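Local coordinates for SusD superfamily protein (Bacteroides fragilis NCTC 9343, PDB 3NQP) that probably binds glycans at the cell surface as an outer-membrane lipoprotein of the SusD family, handing them to a partner transporter, at residues Asp305-Gln310 and Lys360-Val365; Ala336-Ser341 and Tyr354-Arg359. All blocks are in the same frame, centred on the assembly; numbering follows the deposited sequence. Where two conformers were deposited one is given.

Contact 1 (Asp305-Gln310 and Lys360-Val365); sequences DALDIQ and KNIGYV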
ATOM      1  N   ASP A 305       8.186  11.975 -25.982  1.00 12.54           N
ATOM      2  CA  ASP A 305       8.163  10.753 -25.203  1.00 12.44           C
ATOM      3  C   ASP A 305       9.261  10.833 -24.156  1.00 12.94           C
ATOM      4  O   ASP A 305      10.202  10.023 -24.150  1.00 14.06           O
ATOM      5  CB  ASP A 305       8.378   9.522 -26.094  1.00 11.93           C
ATOM      6  CG  ASP A 305       8.313   8.235 -25.317  1.00 13.83           C
ATOM      7  OD1 ASP A 305       7.876   8.251 -24.158  1.00 12.77           O
ATOM      8  OD2 ASP A 305       8.630   7.185 -25.866  1.00 12.75           O
ATOM      9  N   ALA A 306       9.126  11.795 -23.252  1.00 12.30           N
ATOM     10  CA  ALA A 306      10.175  12.129 -22.290  1.00 14.43           C
ATOM     11  C   ALA A 306      10.536  10.964 -21.362  1.00 16.60           C
ATOM     12  O   ALA A 306      11.642  10.883 -20.948  1.00 16.87           O
ATOM     13  CB  ALA A 306       9.746  13.339 -21.469  1.00 13.67           C
ATOM     14  N   LEU A 307       9.582  10.079 -21.040  1.00 11.15           N
ATOM     15  CA  LEU A 307       9.843   8.902 -20.178  1.00 14.29           C
ATOM     16  C   LEU A 307      10.367   7.685 -20.910  1.00 15.58           C
ATOM     17  O   LEU A 307      10.790   6.733 -20.274  1.00 16.21           O
ATOM     18  CB  LEU A 307       8.607   8.504 -19.398  1.00 11.16           C
ATOM     19  CG  LEU A 307       8.160   9.558 -18.381  1.00 17.26           C
ATOM     20  CD1 LEU A 307       7.007   9.007 -17.544  1.00  9.32           C
ATOM     21  CD2 LEU A 307       9.285  10.102 -17.468  1.00 14.44           C
ATOM     22  N   ASP A 308      10.380   7.723 -22.245  0.80 16.29           N
ATOM     23  CA  ASP A 308      10.711   6.538 -23.039  0.80 16.20           C
ATOM     24  C   ASP A 308       9.766   5.383 -22.692  0.80 14.44           C
ATOM     25  O   ASP A 308      10.159   4.302 -22.217  0.80 13.96           O
ATOM     26  CB  ASP A 308      12.183   6.132 -22.888  0.80 16.61           C
ATOM     27  CG  ASP A 308      12.654   5.199 -24.018  0.80 19.92           C
ATOM     28  OD1 ASP A 308      11.884   4.873 -24.952  0.80 15.05           O
ATOM     29  OD2 ASP A 308      13.816   4.784 -23.959  0.80 18.93           O
ATOM     30  N   ILE A 309       8.504   5.620 -22.974  1.00 12.03           N
ATOM     31  CA  ILE A 309       7.508   4.581 -22.816  1.00 11.07           C
ATOM     32  C   ILE A 309       6.840   4.227 -24.164  1.00 11.93           C
ATOM     33  O   ILE A 309       5.992   3.357 -24.198  1.00 10.51           O
ATOM     34  CB  ILE A 309       6.446   4.986 -21.775  1.00 11.03           C
ATOM     35  CG1 ILE A 309       5.697   6.195 -22.250  1.00  7.26           C
ATOM     36  CG2 ILE A 309       7.086   5.193 -20.338  1.00  7.61           C
ATOM     37  CD1 ILE A 309       4.350   6.546 -21.512  1.00  9.41           C
ATOM     38  N   GLN A 310       7.283   4.843 -25.262  1.00 11.42           N
ATOM     39  CA  GLN A 310       6.696   4.614 -26.583  1.00 13.10           C
ATOM     40  C   GLN A 310       5.170   4.715 -26.471  1.00 14.15           C
ATOM     41  O   GLN A 310       4.687   5.618 -25.789  1.00 11.89           O
ATOM     42  CB  GLN A 310       7.142   3.275 -27.147  1.00 16.95           C
ATOM     43  CG  GLN A 310       8.625   3.002 -27.075  1.00 12.63           C
ATOM     44  CD  GLN A 310       9.022   2.312 -25.817  1.00 13.60           C
ATOM     45  OE1 GLN A 310       8.398   1.317 -25.413  1.00 15.20           O
ATOM     46  NE2 GLN A 310      10.068   2.843 -25.146  1.00 11.32           N
ATOM     47  N   LYS A 360       7.994   6.613 -10.941  1.00 13.36           N
ATOM     48  CA  LYS A 360       8.585   6.028  -9.739  1.00 11.80           C
ATOM     49  C   LYS A 360       9.027   4.597  -9.924  1.00 13.29           C
ATOM     50  O   LYS A 360      10.071   4.213  -9.395  1.00 12.04           O
ATOM     51  CB  LYS A 360       7.568   6.059  -8.591  1.00 12.22           C
ATOM     52  CG  LYS A 360       8.166   5.712  -7.204  1.00 10.23           C
ATOM     53  CD  LYS A 360       7.177   6.025  -6.074  1.00 11.48           C
ATOM     54  CE  LYS A 360       7.690   5.524  -4.726  1.00 10.84           C
ATOM     55  NZ  LYS A 360       6.875   6.049  -3.611  1.00 10.95           N
ATOM     56  N   ASN A 361       8.229   3.811 -10.644  1.00 11.45           N
ATOM     57  CA  ASN A 361       8.364   2.340 -10.643  1.00 11.15           C
ATOM     58  C   ASN A 361       7.818   1.751 -11.963  1.00 13.38           C
ATOM     59  O   ASN A 361       6.940   0.914 -11.976  1.00 12.31           O
ATOM     60  CB  ASN A 361       7.654   1.779  -9.396  1.00  9.17           C
ATOM     61  CG  ASN A 361       7.868   0.298  -9.185  1.00 10.17           C
ATOM     62  OD1 ASN A 361       8.949  -0.242  -9.473  1.00 11.25           O
ATOM     63  ND2 ASN A 361       6.849  -0.365  -8.615  1.00  7.24           N
ATOM     64  N   ILE A 362       8.311   2.281 -13.085  1.00 12.53           N
ATOM     65  CA  ILE A 362       7.843   1.883 -14.432  1.00 13.85           C
ATOM     66  C   ILE A 362       8.815   0.925 -15.145  1.00 15.06           C
ATOM     67  O   ILE A 362       8.849   0.845 -16.387  1.00 11.77           O
ATOM     68  CB  ILE A 362       7.466   3.118 -15.305  1.00 14.81           C
ATOM     69  CG1 ILE A 362       8.630   4.109 -15.443  1.00 14.13           C
ATOM     70  CG2 ILE A 362       6.238   3.820 -14.708  1.00 12.06           C
ATOM     71  CD1 ILE A 362       8.550   5.071 -16.741  1.00 14.59           C
ATOM     72  N   GLY A 363       9.593   0.174 -14.372  1.00 12.89           N
ATOM     73  CA  GLY A 363      10.381  -0.955 -14.959  1.00 15.01           C
ATOM     74  C   GLY A 363      11.568  -0.492 -15.805  1.00 14.49           C
ATOM     75  O   GLY A 363      12.322   0.364 -15.368  1.00 12.92           O
ATOM     76  N   TYR A 364      11.702  -1.014 -17.022  1.00 14.67           N
ATOM     77  CA  TYR A 364      12.832  -0.625 -17.901  1.00 16.17           C
ATOM     78  C   TYR A 364      12.490  -0.754 -19.364  1.00 15.49           C
ATOM     79  O   TYR A 364      11.417  -1.237 -19.729  1.00 14.60           O
ATOM     80  CB  TYR A 364      14.078  -1.467 -17.567  1.00 16.26           C
ATOM     81  CG  TYR A 364      13.840  -2.965 -17.649  1.00 11.87           C
ATOM     82  CD1 TYR A 364      13.436  -3.578 -18.845  1.00 12.49           C
ATOM     83  CD2 TYR A 364      13.994  -3.773 -16.519  1.00 18.16           C
ATOM     84  CE1 TYR A 364      13.202  -4.948 -18.906  1.00 17.67           C
ATOM     85  CE2 TYR A 364      13.778  -5.143 -16.575  1.00 16.08           C
ATOM     86  CZ  TYR A 364      13.359  -5.723 -17.764  1.00 19.68           C
ATOM     87  OH  TYR A 364      13.108  -7.074 -17.784  1.00 17.82           O
ATOM     88  N   VAL A 365      13.406  -0.316 -20.225  1.00 17.48           N
ATOM     89  CA  VAL A 365      13.251  -0.495 -21.642  1.00 17.20           C
ATOM     90  C   VAL A 365      14.188  -1.637 -21.989  1.00 19.71           C
ATOM     91  O   VAL A 365      15.394  -1.586 -21.678  1.00 15.47           O
ATOM     92  CB  VAL A 365      13.631   0.762 -22.420  1.00 19.54           C
ATOM     93  CG1 VAL A 365      13.415   0.538 -23.898  1.00 17.22           C
ATOM     94  CG2 VAL A 365      12.830   2.000 -21.923  1.00 15.65           C
TER

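Contact 2 (Ala336-Ser341 and Tyr354-Arg359); sequences ATFIAS and YGTHVR. With EDO (1,2-ethanediol), chain E.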
ATOM      1  N   ALA A 336      12.237  11.748  -8.768  1.00 13.92           N
ATOM      2  CA  ALA A 336      12.225  10.276  -8.830  1.00 13.10           C
ATOM      3  C   ALA A 336      10.784   9.767  -9.015  1.00 12.90           C
ATOM      4  O   ALA A 336      10.555   8.761  -9.683  1.00 10.81           O
ATOM      5  CB  ALA A 336      12.836   9.680  -7.583  1.00  9.77           C
ATOM      6  N   THR A 337       9.815  10.457  -8.418  1.00 12.56           N
ATOM      7  CA  THR A 337       8.465   9.976  -8.439  1.00 12.10           C
ATOM      8  C   THR A 337       7.741  10.475  -9.684  1.00 12.27           C
ATOM      9  O   THR A 337       6.956   9.723 -10.282  1.00 11.34           O
ATOM     10  CB  THR A 337       7.680  10.399  -7.129  1.00  9.53           C
ATOM     11  OG1 THR A 337       8.388   9.936  -5.942  1.00 12.22           O
ATOM     12  CG2 THR A 337       6.230   9.858  -7.178  1.00 12.58           C
ATOM     13  N   PHE A 338       7.983  11.739 -10.048  1.00 10.91           N
ATOM     14  CA  PHE A 338       7.230  12.420 -11.038  1.00 10.97           C
ATOM     15  C   PHE A 338       8.089  13.068 -12.135  1.00 11.18           C
ATOM     16  O   PHE A 338       9.233  13.456 -11.906  1.00 12.05           O
ATOM     17  CB  PHE A 338       6.486  13.576 -10.404  1.00 11.53           C
ATOM     18  CG  PHE A 338       5.352  13.194  -9.509  1.00 10.87           C
ATOM     19  CD1 PHE A 338       4.171  12.698 -10.020  1.00 12.87           C
ATOM     20  CD2 PHE A 338       5.426  13.465  -8.160  1.00  8.87           C
ATOM     21  CE1 PHE A 338       3.095  12.428  -9.175  1.00 12.25           C
ATOM     22  CE2 PHE A 338       4.334  13.149  -7.308  1.00 11.15           C
ATOM     23  CZ  PHE A 338       3.193  12.678  -7.843  1.00  8.66           C
ATOM     24  N   ILE A 339       7.496  13.196 -13.325  1.00 11.98           N
ATOM     25  CA  ILE A 339       7.930  14.176 -14.315  1.00  9.23           C
ATOM     26  C   ILE A 339       6.760  15.125 -14.518  1.00 11.94           C
ATOM     27  O   ILE A 339       5.603  14.714 -14.510  1.00 11.15           O
ATOM     28  CB  ILE A 339       8.381  13.557 -15.692  1.00 12.35           C
ATOM     29  CG1 ILE A 339       9.046  14.638 -16.579  1.00 13.88           C
ATOM     30  CG2 ILE A 339       7.202  12.815 -16.399  1.00  7.56           C
ATOM     31  CD1 ILE A 339       9.735  14.087 -17.922  1.00 11.15           C
ATOM     32  N   ALA A 340       7.055  16.416 -14.689  1.00 13.02           N
ATOM     33  CA  ALA A 340       5.997  17.414 -14.863  1.00 11.66           C
ATOM     34  C   ALA A 340       5.870  17.800 -16.346  1.00 14.90           C
ATOM     35  O   ALA A 340       6.864  17.847 -17.091  1.00 12.29           O
ATOM     36  CB  ALA A 340       6.319  18.649 -14.009  1.00  9.79           C
ATOM     37  N   SER A 341       4.649  18.104 -16.767  1.00 15.39           N
ATOM     38  CA  SER A 341       4.417  18.671 -18.092  1.00 11.81           C
ATOM     39  C   SER A 341       3.845  20.068 -17.896  1.00 10.25           C
ATOM     40  O   SER A 341       3.062  20.315 -16.964  1.00 10.10           O
ATOM     41  CB  SER A 341       3.493  17.776 -18.941  1.00 13.92           C
ATOM     42  OG  SER A 341       2.202  17.575 -18.365  1.00  9.69           O
ATOM     43  N   TYR A 354       1.168  21.960 -15.676  1.00 14.01           N
ATOM     44  CA  TYR A 354      -0.105  21.458 -16.207  1.00 15.51           C
ATOM     45  C   TYR A 354      -0.482  20.066 -15.668  1.00 15.07           C
ATOM     46  O   TYR A 354      -1.491  19.893 -14.992  1.00 15.45           O
ATOM     47  CB  TYR A 354      -0.029  21.460 -17.737  1.00 13.62           C
ATOM     48  CG  TYR A 354      -1.336  21.236 -18.469  1.00 15.88           C
ATOM     49  CD1 TYR A 354      -1.837  19.965 -18.675  1.00 17.22           C
ATOM     50  CD2 TYR A 354      -2.095  22.306 -18.923  1.00 16.10           C
ATOM     51  CE1 TYR A 354      -3.041  19.767 -19.347  1.00 12.26           C
ATOM     52  CE2 TYR A 354      -3.265  22.109 -19.586  1.00 15.47           C
ATOM     53  CZ  TYR A 354      -3.747  20.849 -19.818  1.00 17.12           C
ATOM     54  OH  TYR A 354      -4.964  20.671 -20.505  1.00 14.82           O
ATOM     55  N   GLY A 355       0.345  19.065 -15.958  1.00 13.99           N
ATOM     56  CA  GLY A 355       0.112  17.717 -15.461  1.00 14.39           C
ATOM     57  C   GLY A 355       1.360  17.130 -14.823  1.00 12.78           C
ATOM     58  O   GLY A 355       2.437  17.710 -14.860  1.00  9.31           O
ATOM     59  N   THR A 356       1.173  15.995 -14.177  1.00 11.60           N
ATOM     60  CA  THR A 356       2.249  15.266 -13.593  1.00 10.85           C
ATOM     61  C   THR A 356       2.017  13.811 -13.950  1.00 13.24           C
ATOM     62  O   THR A 356       0.880  13.400 -14.130  1.00 11.90           O
ATOM     63  CB  THR A 356       2.301  15.472 -12.049  1.00  9.88           C
ATOM     64  OG1 THR A 356       1.092  14.971 -11.475  1.00  8.10           O
ATOM     65  CG2 THR A 356       2.502  16.964 -11.688  1.00  7.84           C
ATOM     66  N   HIS A 357       3.109  13.035 -13.991  1.00 11.55           N
ATOM     67  CA  HIS A 357       3.148  11.715 -14.581  1.00 10.81           C
ATOM     68  C   HIS A 357       4.162  10.852 -13.799  1.00 10.43           C
ATOM     69  O   HIS A 357       5.265  11.298 -13.491  1.00 12.17           O
ATOM     70  CB  HIS A 357       3.552  11.861 -16.068  1.00 14.03           C
ATOM     71  CG  HIS A 357       2.836  12.967 -16.782  1.00 11.16           C
ATOM     72  ND1 HIS A 357       1.655  12.766 -17.461  1.00 12.28           N
ATOM     73  CD2 HIS A 357       3.137  14.287 -16.931  1.00 15.20           C
ATOM     74  CE1 HIS A 357       1.243  13.921 -17.973  1.00 14.96           C
ATOM     75  NE2 HIS A 357       2.140  14.852 -17.688  1.00 10.44           N
ATOM     76  N   VAL A 358       3.751   9.651 -13.384  1.00 11.28           N
ATOM     77  CA  VAL A 358       4.506   8.934 -12.377  1.00  9.52           C
ATOM     78  C   VAL A 358       5.513   8.010 -13.025  1.00  9.88           C
ATOM     79  O   VAL A 358       5.141   7.068 -13.764  1.00 10.41           O
ATOM     80  CB  VAL A 358       3.557   8.131 -11.405  1.00  5.32           C
ATOM     81  CG1 VAL A 358       4.391   7.340 -10.387  1.00  9.18           C
ATOM     82  CG2 VAL A 358       2.595   9.120 -10.676  1.00  8.94           C
ATOM     83  N   ARG A 359       6.797   8.276 -12.742  1.00 10.00           N
ATOM     84  CA  ARG A 359       7.889   7.462 -13.233  1.00 11.59           C
ATOM     85  C   ARG A 359       8.637   6.720 -12.105  1.00 13.85           C
ATOM     86  O   ARG A 359       9.756   6.236 -12.308  1.00 11.62           O
ATOM     87  CB  ARG A 359       8.866   8.346 -14.017  1.00 12.12           C
ATOM     88  CG  ARG A 359       9.443   9.477 -13.209  1.00 13.57           C
ATOM     89  CD  ARG A 359      10.657  10.084 -13.936  1.00 11.70           C
ATOM     90  NE  ARG A 359      10.848  11.461 -13.516  1.00 10.34           N
ATOM     91  CZ  ARG A 359      11.489  12.367 -14.250  1.00 11.00           C
ATOM     92  NH1 ARG A 359      11.994  11.989 -15.412  1.00 13.88           N
ATOM     93  NH2 ARG A 359      11.610  13.634 -13.829  1.00  9.82           N
TER
HETATM   94  C1  EDO E1005      -4.221  23.903 -15.814  1.00 21.95           C
HETATM   95  O1  EDO E1005      -2.929  24.247 -15.318  1.00 29.31           O
HETATM   96  C2  EDO E1005      -4.325  22.437 -16.254  1.00 19.42           C
HETATM   97  O2  EDO E1005      -4.331  21.519 -15.148  1.00 15.12           O

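Contact 1 (Asp305-Gln310 and Lys360-Val365)
I309 and I362 meet through torsions of the same kind: in each, CG1 stands between the backbone N and the carbonyl carbon (chi1 57° in I362), which leaves CG2 beside the N. A near-extended chi2 of 157° then carries CD1 of I362 outward, to 3.9 Å from CG2 of I309, and the two side chains cross at about a right angle. The contact joins a type I beta turn, D305 to D308, to the chain that runs into the short strand 364-365, within the SusD family region. CD1 of I362 also lies 4.3 Å from CD1 of L307, so one slender methyl tip, on a side chain branched at CB, serves two buried aliphatic neighbours.

Nearer the surface, V365 presents CG2 to D308, at 3.5 Å from the backbone O; this is van der Waals packing, and a compact valine suits it. The backbone O of D308 is bonded instead to R371, whose side chain also takes the carbonyl of I362 and so ties both segments together.

Aspartate suits position 305 because a short carboxylate can reach forward across the turn to the backbone N atoms that follow it. The N of I309 meets the syn lone pair of OD1 almost straight on (172°), while OD2 is met by the N of Q310 at 2.8 Å, on its syn side but tilted out of the carboxylate plane.

Contact 2 (Ala336-Ser341 and Tyr354-Arg359)
R359 lays its guanidinium flat against I339, whose CB lies 3.6 Å above the centre of the group, and the two side chains cross at about a right angle. The pair belongs to the antiparallel beta hairpin of strands 338-344 and 351-358. The edge of the guanidinium turns to the carbonyl O of F338, which receives weak hydrogen bonds from NE and NH2; NH2 has its stronger partner in E335, a salt bridge. A long arginine suits this end of the hairpin, its methylene chain extended from CG to NE.

Beside it, CG2 of I339 packs on CB of H357 at 3.8 Å. The imidazole carries on to S341, whose OG lies in the ring plane, 2.8 Å from NE2. On the other face, the F338 ring meets V358 and T356 obliquely, with CE1 3.7 Å from CG2 of V358; beta-branched residues suit such a strand.

At the far end Y354 and G355 both face S341 in a classic beta bulge, and both their N atoms bond to its O. OG of S341 lies close to G355; glycine, lacking a side chain, suits this tight place. The ring of Y354 has C2 of an ethanediol over one face.

H357 is bonded at both nitrogens, NE2 to S341 and ND1 to the carbonyl of T284, which fixes the ring's rotation; ND1 probably donates to its carbonyl, while either NE2 or OG could donate.

How the contacts relate
Contact 2 is nested in the chain loop that contact 1 closes, and their centres lie 12 Å apart. Strand 351-358 runs on through R359 into 360-365, so the hairpin and the second half of contact 1 are continuous. The loop segment 305-310 also packs directly on the hairpin: CD2 of L307 sits 3.6 Å from CG2 of I339, and CB of A306 is 3.6 Å from CD1 of I339. L307 thus joins the two contacts, as its CD2 also touches CD of R359 at 3.8 Å. Separate ethanediol molecules, probably from crystallisation, lie about 4 Å from the side chains of I362 and Y354.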